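Local coordinates for D-xylonate dehydratase (Caulobacter crescentus, PDB 5OYN), which catalyses the dehydration of D-xylonate to 2-dehydro-3-deoxy-D-arabinonate in D-xylose degradation and also dehydrates D-gluconate, using a [2Fe-2S] cluster and magnesium, at residues I128-L133 and Q252-L257; Q322-Y327 and S406-E411; E513-G518 and P556-T561; T525-R530 and A540-A545. All coordinates share one frame; numbering follows the deposited sequence.

Contact 1: residues I128-L133 and Q252-L257; sequences IDAVVL and QRIVDL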
loop_
_atom_site.group_PDB
_atom_site.type_symbol
_atom_site.label_atom_id
_atom_site.label_comp_id
_atom_site.label_asym_id
_atom_site.label_seq_id
_atom_site.Cartn_x
_atom_site.Cartn_y
_atom_site.Cartn_z
ATOM N N ILE A 128 -11.989 -16.369 -14.384
ATOM C CA ILE A 128 -10.999 -16.857 -13.432
ATOM C C ILE A 128 -10.677 -18.304 -13.774
ATOM O O ILE A 128 -11.588 -19.120 -13.968
ATOM C CB ILE A 128 -11.511 -16.719 -11.989
ATOM C CG1 ILE A 128 -11.629 -15.238 -11.625
ATOM C CG2 ILE A 128 -10.601 -17.458 -11.007
ATOM C CD1 ILE A 128 -12.588 -14.975 -10.488
ATOM N N ASP A 129 -9.383 -18.619 -13.857
ATOM C CA ASP A 129 -8.930 -19.952 -14.229
ATOM C C ASP A 129 -8.555 -20.793 -13.019
ATOM O O ASP A 129 -9.133 -21.859 -12.799
ATOM C CB ASP A 129 -7.744 -19.852 -15.179
ATOM C CG ASP A 129 -8.131 -19.237 -16.484
ATOM O OD1 ASP A 129 -9.266 -19.536 -16.940
ATOM O OD2 ASP A 129 -7.317 -18.453 -17.041
ATOM N N ALA A 130 -7.567 -20.353 -12.253
ATOM C CA ALA A 130 -7.178 -20.997 -11.015
ATOM C C ALA A 130 -7.352 -19.996 -9.882
ATOM O O ALA A 130 -7.607 -18.808 -10.110
ATOM C CB ALA A 130 -5.733 -21.504 -11.088
ATOM N N VAL A 131 -7.210 -20.477 -8.644
ATOM C CA VAL A 131 -7.403 -19.635 -7.471
ATOM C C VAL A 131 -6.357 -19.947 -6.405
ATOM O O VAL A 131 -5.857 -21.071 -6.291
ATOM C CB VAL A 131 -8.825 -19.782 -6.908
ATOM C CG1 VAL A 131 -8.991 -21.124 -6.245
ATOM C CG2 VAL A 131 -9.122 -18.650 -5.932
ATOM N N VAL A 132 -5.996 -18.915 -5.650
ATOM C CA VAL A 132 -5.186 -19.046 -4.453
ATOM C C VAL A 132 -6.064 -18.617 -3.290
ATOM O O VAL A 132 -6.452 -17.445 -3.195
ATOM C CB VAL A 132 -3.914 -18.205 -4.531
ATOM C CG1 VAL A 132 -3.162 -18.288 -3.213
ATOM C CG2 VAL A 132 -3.058 -18.675 -5.685
ATOM N N LEU A 133 -6.401 -19.571 -2.428
ATOM C CA LEU A 133 -7.280 -19.333 -1.290
ATOM C C LEU A 133 -6.416 -18.915 -0.103
ATOM O O LEU A 133 -5.594 -19.703 0.378
ATOM C CB LEU A 133 -8.097 -20.589 -0.962
ATOM C CG LEU A 133 -8.934 -21.228 -2.067
ATOM C CD1 LEU A 133 -9.421 -22.576 -1.643
ATOM C CD2 LEU A 133 -10.111 -20.350 -2.454
ATOM N N GLN A 252 3.839 -19.328 -7.587
ATOM C CA GLN A 252 4.426 -20.137 -8.652
ATOM C C GLN A 252 3.623 -21.410 -8.895
ATOM O O GLN A 252 3.298 -21.749 -10.042
ATOM C CB GLN A 252 5.862 -20.490 -8.290
ATOM C CG GLN A 252 6.862 -19.612 -8.950
ATOM C CD GLN A 252 8.238 -19.872 -8.431
ATOM O OE1 GLN A 252 8.405 -20.457 -7.363
ATOM N NE2 GLN A 252 9.246 -19.451 -9.188
ATOM N N ARG A 253 3.287 -22.126 -7.825
ATOM C CA ARG A 253 2.687 -23.440 -7.997
ATOM C C ARG A 253 1.292 -23.360 -8.605
ATOM O O ARG A 253 0.863 -24.299 -9.279
ATOM C CB ARG A 253 2.640 -24.165 -6.660
ATOM C CG ARG A 253 2.134 -25.577 -6.751
ATOM C CD ARG A 253 2.910 -26.349 -7.803
ATOM N NE ARG A 253 2.323 -27.662 -8.038
ATOM C CZ ARG A 253 2.746 -28.519 -8.959
ATOM N NH1 ARG A 253 3.766 -28.203 -9.744
ATOM N NH2 ARG A 253 2.142 -29.695 -9.094
ATOM N N ILE A 254 0.562 -22.270 -8.379
ATOM C CA ILE A 254 -0.843 -22.283 -8.778
ATOM C C ILE A 254 -0.966 -22.170 -10.285
ATOM O O ILE A 254 -1.956 -22.628 -10.860
ATOM C CB ILE A 254 -1.646 -21.182 -8.055
ATOM C CG1 ILE A 254 -3.161 -21.359 -8.261
ATOM C CG2 ILE A 254 -1.226 -19.793 -8.525
ATOM C CD1 ILE A 254 -3.678 -22.773 -8.168
ATOM N N VAL A 255 0.018 -21.579 -10.963
ATOM C CA VAL A 255 -0.088 -21.546 -12.416
ATOM C C VAL A 255 0.204 -22.934 -12.986
ATOM O O VAL A 255 -0.465 -23.384 -13.929
ATOM C CB VAL A 255 0.813 -20.448 -13.027
ATOM C CG1 VAL A 255 0.595 -19.120 -12.334
ATOM C CG2 VAL A 255 2.253 -20.830 -12.972
ATOM N N ASP A 256 1.171 -23.651 -12.395
ATOM C CA ASP A 256 1.394 -25.055 -12.733
ATOM C C ASP A 256 0.097 -25.855 -12.623
ATOM O O ASP A 256 -0.298 -26.554 -13.561
ATOM C CB ASP A 256 2.454 -25.649 -11.807
ATOM C CG ASP A 256 3.865 -25.259 -12.190
ATOM O OD1 ASP A 256 4.107 -24.948 -13.381
ATOM O OD2 ASP A 256 4.736 -25.287 -11.286
ATOM N N LEU A 257 -0.587 -25.749 -11.483
ATOM C CA LEU A 257 -1.858 -26.438 -11.311
ATOM C C LEU A 257 -2.882 -26.005 -12.349
ATOM O O LEU A 257 -3.798 -26.768 -12.669
ATOM C CB LEU A 257 -2.417 -26.187 -9.912
ATOM C CG LEU A 257 -1.696 -26.695 -8.671
ATOM C CD1 LEU A 257 -2.588 -26.398 -7.481
ATOM C CD2 LEU A 257 -1.426 -28.185 -8.774
#

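Contact 2: residues Q322-Y327 and S406-E411; sequences QPAGKY and SSVIGE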
loop_
_atom_site.group_PDB
_atom_site.type_symbol
_atom_site.label_atom_id
_atom_site.label_comp_id
_atom_site.label_asym_id
_atom_site.label_seq_id
_atom_site.Cartn_x
_atom_site.Cartn_y
_atom_site.Cartn_z
ATOM N N GLN A 322 -0.592 -26.399 23.582
ATOM C CA GLN A 322 -1.844 -25.938 24.172
ATOM C C GLN A 322 -2.981 -26.029 23.160
ATOM O O GLN A 322 -2.766 -25.766 21.972
ATOM C CB GLN A 322 -1.681 -24.501 24.673
ATOM C CG GLN A 322 -1.228 -24.435 26.113
ATOM C CD GLN A 322 -0.732 -23.068 26.544
ATOM O OE1 GLN A 322 -1.517 -22.132 26.734
ATOM N NE2 GLN A 322 0.583 -22.946 26.711
ATOM N N PRO A 323 -4.207 -26.383 23.572
ATOM C CA PRO A 323 -4.684 -26.668 24.934
ATOM C C PRO A 323 -4.337 -28.056 25.465
ATOM O O PRO A 323 -4.300 -28.226 26.680
ATOM C CB PRO A 323 -6.204 -26.517 24.807
ATOM C CG PRO A 323 -6.489 -26.855 23.409
ATOM C CD PRO A 323 -5.310 -26.381 22.598
ATOM N N ALA A 324 -4.077 -29.026 24.586
ATOM C CA ALA A 324 -3.764 -30.368 25.069
ATOM C C ALA A 324 -2.434 -30.422 25.816
ATOM O O ALA A 324 -2.284 -31.217 26.749
ATOM C CB ALA A 324 -3.751 -31.357 23.905
ATOM N N GLY A 325 -1.467 -29.595 25.431
ATOM C CA GLY A 325 -0.111 -29.686 25.943
ATOM C C GLY A 325 0.421 -28.330 26.371
ATOM O O GLY A 325 -0.302 -27.491 26.924
ATOM N N LYS A 326 1.701 -28.108 26.067
ATOM C CA LYS A 326 2.522 -27.075 26.693
ATOM C C LYS A 326 2.873 -25.889 25.797
ATOM O O LYS A 326 2.706 -24.740 26.214
ATOM C CB LYS A 326 3.805 -27.734 27.204
ATOM C CG LYS A 326 4.797 -26.799 27.819
ATOM C CD LYS A 326 6.059 -27.562 28.174
ATOM C CE LYS A 326 6.918 -26.793 29.157
ATOM N NZ LYS A 326 8.249 -26.575 28.553
ATOM N N TYR A 327 3.373 -26.116 24.584
ATOM C CA TYR A 327 3.948 -25.039 23.783
ATOM C C TYR A 327 2.917 -24.417 22.838
ATOM O O TYR A 327 1.719 -24.689 22.911
ATOM C CB TYR A 327 5.169 -25.548 23.022
ATOM C CG TYR A 327 6.239 -26.072 23.949
ATOM C CD1 TYR A 327 7.052 -25.206 24.669
ATOM C CD2 TYR A 327 6.419 -27.443 24.130
ATOM C CE1 TYR A 327 8.035 -25.692 25.534
ATOM C CE2 TYR A 327 7.399 -27.937 24.989
ATOM C CZ TYR A 327 8.199 -27.058 25.686
ATOM O OH TYR A 327 9.163 -27.550 26.537
ATOM N N SER A 406 -11.088 -36.086 23.572
ATOM C CA SER A 406 -10.297 -37.021 24.356
ATOM C C SER A 406 -8.924 -36.462 24.681
ATOM O O SER A 406 -8.362 -36.790 25.733
ATOM C CB SER A 406 -10.145 -38.338 23.599
ATOM O OG SER A 406 -11.336 -38.641 22.900
ATOM N N SER A 407 -8.354 -35.640 23.783
ATOM C CA SER A 407 -6.977 -35.166 23.937
ATOM C C SER A 407 -6.802 -34.274 25.144
ATOM O O SER A 407 -5.670 -34.011 25.552
ATOM C CB SER A 407 -6.528 -34.402 22.699
ATOM O OG SER A 407 -7.145 -33.134 22.653
ATOM N N VAL A 408 -7.900 -33.859 25.756
ATOM C CA VAL A 408 -7.919 -32.789 26.734
ATOM C C VAL A 408 -8.369 -33.262 28.118
ATOM O O VAL A 408 -8.385 -32.465 29.067
ATOM C CB VAL A 408 -8.785 -31.640 26.177
ATOM C CG1 VAL A 408 -9.420 -30.789 27.220
ATOM C CG2 VAL A 408 -7.938 -30.797 25.205
ATOM N N ILE A 409 -8.625 -34.562 28.289
ATOM C CA ILE A 409 -8.970 -35.090 29.603
ATOM C C ILE A 409 -7.797 -34.874 30.547
ATOM O O ILE A 409 -6.694 -35.389 30.325
ATOM C CB ILE A 409 -9.355 -36.575 29.514
ATOM C CG1 ILE A 409 -10.753 -36.741 28.916
ATOM C CG2 ILE A 409 -9.332 -37.211 30.884
ATOM C CD1 ILE A 409 -10.895 -37.965 28.060
ATOM N N GLY A 410 -8.024 -34.103 31.602
ATOM C CA GLY A 410 -6.985 -33.903 32.584
ATOM C C GLY A 410 -6.845 -35.093 33.502
ATOM O O GLY A 410 -7.758 -35.903 33.651
ATOM N N GLU A 411 -5.677 -35.205 34.138
ATOM C CA GLU A 411 -5.458 -36.354 35.009
ATOM C C GLU A 411 -6.318 -36.282 36.270
ATOM O O GLU A 411 -6.742 -37.323 36.784
ATOM C CB GLU A 411 -3.977 -36.475 35.358
ATOM C CG GLU A 411 -3.446 -35.357 36.209
ATOM C CD GLU A 411 -2.457 -35.853 37.240
ATOM O OE1 GLU A 411 -1.427 -35.168 37.454
ATOM O OE2 GLU A 411 -2.714 -36.929 37.831
#

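Contact 3: residues E513-G518 and P556-T561; sequences ESAIGG and PAVPAT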
loop_
_atom_site.group_PDB
_atom_site.type_symbol
_atom_site.label_atom_id
_atom_site.label_comp_id
_atom_site.label_asym_id
_atom_site.label_seq_id
_atom_site.Cartn_x
_atom_site.Cartn_y
_atom_site.Cartn_z
ATOM N N GLU A 513 -29.868 -31.416 17.336
ATOM C CA GLU A 513 -29.878 -30.481 18.448
ATOM C C GLU A 513 -31.253 -30.442 19.106
ATOM O O GLU A 513 -32.258 -30.874 18.540
ATOM C CB GLU A 513 -29.501 -29.078 17.973
ATOM C CG GLU A 513 -30.507 -28.513 17.007
ATOM C CD GLU A 513 -30.125 -27.163 16.467
ATOM O OE1 GLU A 513 -30.171 -26.188 17.252
ATOM O OE2 GLU A 513 -29.801 -27.082 15.257
ATOM N N SER A 514 -31.277 -29.889 20.320
ATOM C CA SER A 514 -32.528 -29.693 21.045
ATOM C C SER A 514 -33.593 -29.036 20.168
ATOM O O SER A 514 -34.702 -29.555 20.027
ATOM C CB SER A 514 -32.261 -28.857 22.299
ATOM O OG SER A 514 -33.408 -28.130 22.701
ATOM N N ALA A 515 -33.258 -27.911 19.537
ATOM C CA ALA A 515 -34.271 -27.069 18.911
ATOM C C ALA A 515 -34.996 -27.727 17.739
ATOM O O ALA A 515 -35.966 -27.142 17.236
ATOM C CB ALA A 515 -33.643 -25.757 18.440
ATOM N N ILE A 516 -34.561 -28.897 17.270
ATOM C CA ILE A 516 -35.364 -29.599 16.272
ATOM C C ILE A 516 -35.825 -30.934 16.848
ATOM O O ILE A 516 -36.070 -31.898 16.114
ATOM C CB ILE A 516 -34.613 -29.777 14.939
ATOM C CG1 ILE A 516 -33.359 -30.631 15.095
ATOM C CG2 ILE A 516 -34.291 -28.429 14.335
ATOM C CD1 ILE A 516 -32.998 -31.362 13.806
ATOM N N GLY A 517 -35.961 -30.990 18.168
ATOM C CA GLY A 517 -36.478 -32.177 18.813
ATOM C C GLY A 517 -35.493 -33.304 18.987
ATOM O O GLY A 517 -35.892 -34.471 18.948
ATOM N N GLY A 518 -34.212 -32.999 19.158
ATOM C CA GLY A 518 -33.263 -34.007 19.578
ATOM C C GLY A 518 -33.462 -34.338 21.040
ATOM O O GLY A 518 -34.175 -33.649 21.770
ATOM N N PRO A 556 -37.953 -26.782 24.027
ATOM C CA PRO A 556 -37.609 -25.514 24.686
ATOM C C PRO A 556 -37.483 -24.378 23.676
ATOM O O PRO A 556 -37.204 -24.592 22.490
ATOM C CB PRO A 556 -36.270 -25.819 25.368
ATOM C CG PRO A 556 -36.280 -27.304 25.572
ATOM C CD PRO A 556 -37.068 -27.891 24.438
ATOM N N ALA A 557 -37.700 -23.157 24.161
ATOM C CA ALA A 557 -37.813 -22.000 23.284
ATOM C C ALA A 557 -36.444 -21.548 22.786
ATOM O O ALA A 557 -35.423 -21.725 23.455
ATOM C CB ALA A 557 -38.512 -20.848 24.004
ATOM N N VAL A 558 -36.437 -20.960 21.591
ATOM C CA VAL A 558 -35.209 -20.431 20.991
ATOM C C VAL A 558 -35.498 -19.067 20.383
ATOM O O VAL A 558 -36.601 -18.802 19.890
ATOM C CB VAL A 558 -34.646 -21.376 19.905
ATOM C CG1 VAL A 558 -34.134 -22.642 20.531
ATOM C CG2 VAL A 558 -35.695 -21.674 18.847
ATOM N N PRO A 559 -34.499 -18.176 20.399
ATOM C CA PRO A 559 -34.740 -16.785 19.982
ATOM C C PRO A 559 -35.224 -16.671 18.543
ATOM O O PRO A 559 -34.820 -17.436 17.661
ATOM C CB PRO A 559 -33.369 -16.125 20.158
ATOM C CG PRO A 559 -32.671 -16.967 21.178
ATOM C CD PRO A 559 -33.124 -18.368 20.896
ATOM N N ALA A 560 -36.095 -15.690 18.317
ATOM C CA ALA A 560 -36.620 -15.435 16.985
ATOM C C ALA A 560 -35.495 -15.077 16.012
ATOM O O ALA A 560 -34.416 -14.616 16.398
ATOM C CB ALA A 560 -37.647 -14.305 17.024
ATOM N N THR A 561 -35.767 -15.307 14.730
ATOM C CA THR A 561 -34.852 -14.905 13.674
ATOM C C THR A 561 -34.714 -13.385 13.641
ATOM O O THR A 561 -35.684 -12.652 13.857
ATOM C CB THR A 561 -35.361 -15.448 12.341
ATOM O OG1 THR A 561 -35.392 -16.886 12.403
ATOM C CG2 THR A 561 -34.486 -14.978 11.162
#

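Contact 4: residues T525-R530 and A540-A545; sequences TGDTIR and ALVDEA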
loop_
_atom_site.group_PDB
_atom_site.type_symbol
_atom_site.label_atom_id
_atom_site.label_comp_id
_atom_site.label_asym_id
_atom_site.label_seq_id
_atom_site.Cartn_x
_atom_site.Cartn_y
_atom_site.Cartn_z
ATOM N N THR A 525 -33.071 -30.905 34.533
ATOM C CA THR A 525 -32.124 -30.889 35.641
ATOM C C THR A 525 -32.510 -31.942 36.677
ATOM O O THR A 525 -33.690 -32.228 36.889
ATOM C CB THR A 525 -32.085 -29.486 36.259
ATOM O OG1 THR A 525 -31.741 -28.534 35.243
ATOM C CG2 THR A 525 -31.069 -29.393 37.373
ATOM N N GLY A 526 -31.507 -32.554 37.301
ATOM C CA GLY A 526 -31.738 -33.602 38.263
ATOM C C GLY A 526 -31.762 -35.003 37.687
ATOM O O GLY A 526 -31.558 -35.972 38.438
ATOM N N ASP A 527 -32.004 -35.144 36.380
ATOM C CA ASP A 527 -31.881 -36.439 35.725
ATOM C C ASP A 527 -30.459 -36.977 35.877
ATOM O O ASP A 527 -29.521 -36.262 36.240
ATOM C CB ASP A 527 -32.233 -36.340 34.242
ATOM C CG ASP A 527 -33.686 -35.961 34.004
ATOM O OD1 ASP A 527 -34.062 -35.755 32.823
ATOM O OD2 ASP A 527 -34.451 -35.861 34.996
ATOM N N THR A 528 -30.306 -38.263 35.598
ATOM C CA THR A 528 -29.022 -38.931 35.721
ATOM C C THR A 528 -28.564 -39.362 34.336
ATOM O O THR A 528 -29.326 -39.988 33.590
ATOM C CB THR A 528 -29.108 -40.114 36.694
ATOM O OG1 THR A 528 -29.015 -39.614 38.036
ATOM C CG2 THR A 528 -27.980 -41.125 36.468
ATOM N N ILE A 529 -27.336 -38.975 33.985
ATOM C CA ILE A 529 -26.724 -39.305 32.703
ATOM C C ILE A 529 -25.606 -40.305 32.956
ATOM O O ILE A 529 -24.834 -40.166 33.916
ATOM C CB ILE A 529 -26.195 -38.045 31.987
ATOM C CG1 ILE A 529 -27.353 -37.089 31.682
ATOM C CG2 ILE A 529 -25.453 -38.426 30.713
ATOM C CD1 ILE A 529 -27.148 -36.202 30.461
ATOM N N ARG A 530 -25.532 -41.325 32.105
ATOM C CA ARG A 530 -24.573 -42.413 32.251
ATOM C C ARG A 530 -23.671 -42.428 31.027
ATOM O O ARG A 530 -24.142 -42.655 29.903
ATOM C CB ARG A 530 -25.286 -43.757 32.425
ATOM C CG ARG A 530 -24.464 -44.975 32.023
ATOM C CD ARG A 530 -24.893 -46.213 32.786
ATOM N NE ARG A 530 -24.083 -47.375 32.429
ATOM C CZ ARG A 530 -23.483 -48.183 33.311
ATOM N NH1 ARG A 530 -23.590 -47.961 34.624
ATOM N NH2 ARG A 530 -22.766 -49.219 32.877
ATOM N N ALA A 540 -29.532 -40.882 29.039
ATOM C CA ALA A 540 -30.344 -40.377 30.131
ATOM C C ALA A 540 -31.151 -41.539 30.698
ATOM O O ALA A 540 -31.941 -42.161 29.976
ATOM C CB ALA A 540 -31.261 -39.258 29.639
ATOM N N LEU A 541 -30.920 -41.853 31.976
ATOM C CA LEU A 541 -31.666 -42.895 32.690
ATOM C C LEU A 541 -33.042 -42.341 33.052
ATOM O O LEU A 541 -33.306 -41.917 34.181
ATOM C CB LEU A 541 -30.900 -43.352 33.925
ATOM C CG LEU A 541 -29.458 -43.762 33.649
ATOM C CD1 LEU A 541 -28.758 -44.195 34.929
ATOM C CD2 LEU A 541 -29.413 -44.863 32.591
ATOM N N VAL A 542 -33.928 -42.339 32.056
ATOM C CA VAL A 542 -35.275 -41.786 32.160
ATOM C C VAL A 542 -36.202 -42.626 31.286
ATOM O O VAL A 542 -36.014 -42.712 30.065
ATOM C CB VAL A 542 -35.302 -40.300 31.751
ATOM C CG1 VAL A 542 -36.720 -39.849 31.427
ATOM C CG2 VAL A 542 -34.695 -39.427 32.854
ATOM N N ASP A 543 -37.213 -43.238 31.907
ATOM C CA ASP A 543 -37.968 -44.322 31.286
ATOM C C ASP A 543 -38.764 -43.836 30.079
ATOM O O ASP A 543 -39.071 -42.648 29.935
ATOM C CB ASP A 543 -38.913 -44.971 32.301
ATOM C CG ASP A 543 -39.895 -43.978 32.904
ATOM O OD1 ASP A 543 -39.462 -43.137 33.727
ATOM O OD2 ASP A 543 -41.096 -44.040 32.553
ATOM N N GLU A 544 -39.109 -44.797 29.210
ATOM C CA GLU A 544 -39.808 -44.503 27.959
ATOM C C GLU A 544 -41.095 -43.720 28.186
ATOM O O GLU A 544 -41.502 -42.923 27.330
ATOM C CB GLU A 544 -40.125 -45.812 27.227
ATOM C CG GLU A 544 -39.072 -46.265 26.224
ATOM C CD GLU A 544 -39.675 -47.008 25.036
ATOM O OE1 GLU A 544 -40.865 -47.392 25.109
ATOM O OE2 GLU A 544 -38.959 -47.211 24.027
ATOM N N ALA A 545 -41.749 -43.942 29.328
ATOM C CA ALA A 545 -43.035 -43.311 29.604
ATOM C C ALA A 545 -42.861 -41.844 29.984
ATOM O O ALA A 545 -43.528 -40.968 29.420
ATOM C CB ALA A 545 -43.767 -44.084 30.709
#

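Contact 1: residues I128-L133 and Q252-L257
Ala130, Val131 and Val132 all meet one side chain of the second segment, Ile254. The contact is helix-on-sheet packing in an open parallel alpha/beta fold. Strand 130-135 is an inner strand of the four-stranded parallel sheet, and helix 241-259 lies against one face of it. The segment axes come within 8.2 Å and run at 146°, so the helix is roughly antiparallel to the strand. Just before the strand, Asp129 is tied to Ser20 and to the backbone of Ile56. Ala130 then points toward the helix, and its CB lies 3.8 Å from Ile254 CD1. The CB of Val131 points away from the helix; its side chain packs on Ala155. Val131 still takes part through its backbone, because Val131 O is 3.3 Å from Ile254 CD1. This is van der Waals contact of a methyl with a carbonyl oxygen. Val132 brings only its CG2 branch to the helix. CG1 is anti to the backbone N (chi1 175°), which puts CG2 beside the N, anti to the carbonyl carbon. The two branched side chains cross obliquely. Ile254 can touch three successive residues because its CG1 arm is anti to the backbone N (chi1 -169°). CG1 and CD1 run along Ala130 and Val131 O, while CB, CG1 and CG2 border Val132 CG2. Helix 73-87 packs on the same patch, with Val80 against Val132 and Ile84 against Ile254. Ile57 and Ile156, from the two flanking strands, also touch Ile254. All the touching residues are buried. The closest side-chain approach is Val132 CG2 to Ile254 CG2, at 3.6 Å.

Contact 2: residues Q322-Y327 and S406-E411
Val408 has CG1 anti to its backbone N (chi1 153°) and CG2 anti to its carbonyl carbon, which turns CG2 to Ala324. Ser407 has OG between the backbone N and the carbonyl carbon (chi1 74°), and this hydroxyl also comes up beside Ala324. The contact is packing between two loops. One loop precedes helix 329-335 and the other leads into helix 411-417, with Gly410 at its N-cap. It joins the N-terminal and C-terminal family regions of the chain. Ala324 touches both partners. Its CB lies 3.7 Å from Ser407 O and 4.0 Å from Ser407 OG. These are van der Waals contacts with polar atoms. Val408 CG2 comes alongside, 4.2 Å from Ala324 CA. The nearest CA pair is Ala324 and Val408, 5.1 Å apart; the backbones come close, yet little surface is buried. The first loop is shaped from within. The peptide bond before Pro323 is cis, and Gln322 N bonds to Tyr327 O at 3.0 Å, closing the loop. The amide of Gln322 adds a second closure. Lys326 CD lies over one face of the Tyr327 ring, whose aromatic system also makes a cation-pi contact with Arg331. The bond from Gln322 NE2 to Lys326 O is 2.8 Å long and fairly straight at 161°; the oxygen lies in the Gln322 amide plane, while NE2 stands above the carbonyl plane.

Contact 3: residues E513-G518 and P556-T561
The puckered ring of Pro556 is met by Ser514, whose OG is 4.1 Å from both Pro556 CG and Pro556 CD. The hydroxyl thus sits beside the CG-CD bond of the ring. Ser514 OG is anti to its backbone N (chi1 153°), and CB itself points toward the second segment. The flat group here is the peptide of Glu513. Its oxygen accepts from Ile516 N at 3.3 Å and from Gly518 N at 3.0 Å, and the two donors arrive from opposite faces of the peptide plane. The bond from Gly518 N, a further one from Gly517 N to Ser514 O, and the positive phi of Gly517 (79°) make a Schellman motif that ends the short 3-10 segment 514-515. The turn presents Ala515 to the second segment. Ala515 CB touches Val558 CG1 at 3.8 Å. This is the apolar part of the contact, and just one branch of the valine is used. Val558 CB points toward the turn, while that of Ala557 points away. The interface is small and partly buried, made by van der Waals packing between two loops. Around it, Ser514 and Pro556 both rest on Arg460 of strand 455-460. The Glu513 carboxylate bonds to the backbone of Ile465 and Gly466. Val558 packs on Arg570 of helix 564-572, and the later part of residues 556-561 touches the third subunit, with Pro559 on its Arg597.

Contact 4: residues T525-R530 and A540-A545
Asp527 OD1 is gripped twice, by a salt bridge from Arg550 NH1 and by a hydrogen bond from Arg524 N. Across the contact the same oxygen touches Val542 CG2, at 3.7 Å. The setting is a beta hairpin: strands 528-532 and 537-540 run antiparallel at one border of the five-stranded mixed sheet. Ile529 and Ala540 form a non-hydrogen-bonded pair, with CA atoms 4.6 Å apart. Both side chains lie on the sheet face where Ile529 packs on Leu398 and Leu523, and Ala540 on Trp522. One backbone bond joins the segments. Leu541 N donates to Thr528 O at 2.9 Å. Beyond it the second segment leaves the sheet. Leu541 is the centre of an inverse gamma turn, closed by a weak bond from Val542 N to Ala540 O. The Leu541 side chain folds back over the first strand. Its CG lies beside the backbone N (chi1 -52°), anti to the carbonyl carbon, and CD1 meets Thr528 CG2 at 3.5 Å. CD2 lies against the base of Arg530, 4.3 Å from Arg530 CB, while the far end of the arginine runs away. Val542 faces Asp527 and also packs on Ile547 and Arg550. Arg550 therefore touches both partners of this pair and ties the loop to helix 544-551. Asp543 is the N-cap of that helix: OD1 bonds to Thr546 OG1, and OD2 accepts weakly from Ala545 N, 3.3 Å away.

Contact 1 is the one fully buried contact, an apolar helix-on-strand packing in the parallel sheet. Contact 4 is a surface contact at the border of the mixed sheet, where a backbone bond crosses and Asp527 pairs with Arg550 outside the segments. Contacts 2 and 3 are partly buried, joining loops by van der Waals touches of small side chains. No two contacts touch. Contacts 1 and 4 are farthest apart, with centres about 55 Å from each other. Contacts 3 and 4 are closest, with centres about 20 Å apart, and contact 4 is nested inside the loop closed by contact 3. Contact 2 alone joins the two family regions. All four lie away from the annotated metal and cluster sites.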